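Local coordinates for protein NAD-dependent epimerase/dehydratase (Veillonella parvula, PDB 4HNH) that binds NADP in a Rossmann-type domain and is probably an NAD(P)-dependent epimerase, dehydratase or related oxidoreductase, at residues T9-A14 against Q69-A74. Sequence-based numbering, arbitrary orientation.
Sequences TILGAA and QAVTNA. With NAP (NADP nicotinamide-adenine-dinucleotide phosphate), chain C.
A70, in the last part of helix 64-71, meets T9 of strand 7-11 through both its backbone and its side chain. The T9 hydroxyl donates a hydrogen bond to the carbonyl oxygen of A70, OG1 to O 2.6 Å. It comes in off the C=O direction, at a C=O...OG1 angle of 143°, and stands 29° out of the carbonyl plane. Because T9 keeps OG1 beside its backbone N and CG2 anti to that N (chi1 -65°), hydroxyl and methyl both reach A70: CG2 of T9 lies 4.1 Å from CB of A70. A valine in place of T9 would probably leave the carbonyl oxygen of the buried A70 without its hydroxyl donor.

V71 follows with mostly methyl contacts. Its CG1, anti to its own carbonyl carbon, sits 4.0 Å from CG2 of T9 and is more loosely approached by L11, whose CD2 comes within 4.4 Å. V71 also rests on V77 of strand 76-79, as does L11. From V71 the chain reverses in a type I turn closed by the bond from A74 N to V71 O, 3.0 Å, which brings A74 back to T9. There the A74 methyl CB lies 3.6 Å from T9 OG1, coming at the hydroxyl from another direction than A70 O.

Past A74 the chain enters strand 76-79, which pairs in parallel with strand 7-11 through backbone bonds of T9 to V76 and F78. Beyond strand 7-11, the loop from G12 on reaches the bound NADP. The contact thus packs the last part of a helix and the turn after it on the first strand of a Rossmann fold, in the helix-to-strand return of a beta-alpha-beta crossover.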
# COMPACT_ATOMS: atom_id res chain seq x y z
N THR A 9 -11.19 2.04 -4.03
CA THR A 9 -10.53 1.61 -5.25
C THR A 9 -9.14 1.12 -4.92
O THR A 9 -8.37 1.78 -4.22
CB THR A 9 -10.48 2.73 -6.28
OG1 THR A 9 -11.83 3.05 -6.68
CG2 THR A 9 -9.69 2.32 -7.51
N ILE A 10 -8.81 -0.07 -5.42
CA ILE A 10 -7.49 -0.64 -5.22
C ILE A 10 -6.69 -0.58 -6.51
O ILE A 10 -7.01 -1.26 -7.49
CB ILE A 10 -7.60 -2.10 -4.70
CG1 ILE A 10 -8.29 -2.09 -3.33
CG2 ILE A 10 -6.22 -2.77 -4.64
CD1 ILE A 10 -8.49 -3.49 -2.74
N LEU A 11 -5.67 0.27 -6.52
CA LEU A 11 -4.81 0.45 -7.68
C LEU A 11 -3.61 -0.49 -7.63
O LEU A 11 -2.84 -0.48 -6.66
CB LEU A 11 -4.31 1.91 -7.75
CG LEU A 11 -5.38 3.00 -7.81
CD1 LEU A 11 -4.73 4.39 -7.88
CD2 LEU A 11 -6.33 2.80 -8.99
N GLY A 12 -3.46 -1.30 -8.67
CA GLY A 12 -2.43 -2.32 -8.71
C GLY A 12 -2.96 -3.57 -8.04
O GLY A 12 -2.29 -4.19 -7.21
N ALA A 13 -4.18 -3.94 -8.44
CA ALA A 13 -4.96 -4.93 -7.70
C ALA A 13 -4.46 -6.37 -7.80
O ALA A 13 -4.98 -7.23 -7.09
CB ALA A 13 -6.44 -4.84 -8.12
N ALA A 14 -3.50 -6.66 -8.69
CA ALA A 14 -2.98 -8.02 -8.80
C ALA A 14 -1.78 -8.24 -7.88
O ALA A 14 -1.26 -9.36 -7.79
CB ALA A 14 -2.62 -8.36 -10.24
N GLN A 69 -11.84 6.72 -14.32
CA GLN A 69 -13.00 5.85 -14.21
C GLN A 69 -12.94 5.03 -12.92
O GLN A 69 -13.92 4.94 -12.17
CB GLN A 69 -13.08 4.91 -15.41
CG GLN A 69 -14.28 3.97 -15.38
CD GLN A 69 -14.36 3.07 -16.60
OE1 GLN A 69 -13.58 3.21 -17.55
NE2 GLN A 69 -15.30 2.14 -16.59
N ALA A 70 -11.77 4.44 -12.65
CA ALA A 70 -11.59 3.58 -11.49
C ALA A 70 -11.81 4.28 -10.15
O ALA A 70 -12.27 3.64 -9.19
CB ALA A 70 -10.22 2.91 -11.53
N VAL A 71 -11.47 5.56 -10.06
CA VAL A 71 -11.58 6.28 -8.78
C VAL A 71 -12.80 7.18 -8.66
O VAL A 71 -13.01 7.81 -7.62
CB VAL A 71 -10.30 7.09 -8.45
CG1 VAL A 71 -9.07 6.18 -8.47
CG2 VAL A 71 -10.15 8.27 -9.42
N THR A 72 -13.62 7.20 -9.71
CA THR A 72 -14.80 8.06 -9.77
C THR A 72 -15.64 8.09 -8.50
O THR A 72 -15.99 9.16 -7.99
CB THR A 72 -15.71 7.66 -10.96
OG1 THR A 72 -15.03 7.94 -12.19
CG2 THR A 72 -17.01 8.44 -10.93
N ASN A 73 -15.97 6.91 -7.98
CA ASN A 73 -16.83 6.84 -6.80
C ASN A 73 -16.08 6.47 -5.52
O ASN A 73 -16.71 6.13 -4.52
CB ASN A 73 -17.98 5.86 -7.04
CG ASN A 73 -17.52 4.42 -7.09
N ALA A 74 -14.75 6.56 -5.54
CA ALA A 74 -13.96 6.18 -4.37
C ALA A 74 -14.10 7.16 -3.20
O ALA A 74 -14.12 8.38 -3.39
CB ALA A 74 -12.49 6.00 -4.74
PA NAP C . 3.64 -6.54 -5.72
O1A NAP C . 3.24 -7.97 -5.68
O2A NAP C . 4.72 -6.45 -6.76
O5B NAP C . 2.43 -5.64 -6.15
C5B NAP C . 2.64 -4.41 -6.79
C4B NAP C . 1.63 -4.26 -7.87
O4B NAP C . 1.67 -2.92 -8.38
C3B NAP C . 1.89 -5.21 -9.00
O3B NAP C . 0.85 -6.10 -9.15
C2B NAP C . 2.04 -4.30 -10.18
O2B NAP C . 1.39 -4.76 -11.35
C1B NAP C . 1.37 -3.04 -9.72
N9A NAP C . 1.88 -1.94 -10.48
C8A NAP C . 3.10 -1.27 -10.30
N7A NAP C . 3.22 -0.34 -11.25
C5A NAP C . 2.09 -0.38 -12.09
C6A NAP C . 1.66 0.36 -13.24
N6A NAP C . 2.45 1.37 -13.78
N1A NAP C . 0.49 0.03 -13.81
C2A NAP C . -0.29 -0.93 -13.31
N3A NAP C . 0.07 -1.65 -12.23
C4A NAP C . 1.22 -1.40 -11.61
O3 NAP C . 4.23 -6.01 -4.35
PN NAP C . 3.67 -6.32 -2.88
O1N NAP C . 4.23 -7.56 -2.29
O2N NAP C . 2.19 -6.52 -2.79
O5D NAP C . 4.16 -5.09 -2.01
C5D NAP C . 3.58 -3.81 -2.24
C4D NAP C . 4.65 -2.76 -2.62
O4D NAP C . 5.61 -2.58 -1.62
C3D NAP C . 5.41 -3.05 -3.90
O3D NAP C . 5.65 -1.86 -4.53
C2D NAP C . 6.66 -3.67 -3.39
O2D NAP C . 7.69 -3.56 -4.30
C1D NAP C . 6.88 -2.83 -2.19
N1N NAP C . 7.70 -3.44 -1.11
C2N NAP C . 8.24 -4.71 -1.27
C3N NAP C . 9.00 -5.28 -0.25
C7N NAP C . 9.58 -6.61 -0.42
O7N NAP C . 10.09 -7.18 0.52
N7N NAP C . 9.52 -7.27 -1.70
C4N NAP C . 9.19 -4.54 0.96
C5N NAP C . 8.59 -3.21 1.08
C6N NAP C . 7.86 -2.72 0.04
P2B NAP C . 1.96 -5.86 -12.34
O1X NAP C . 3.38 -5.67 -12.83
O2X NAP C . 1.96 -7.22 -11.64
O3X NAP C . 1.08 -5.96 -13.58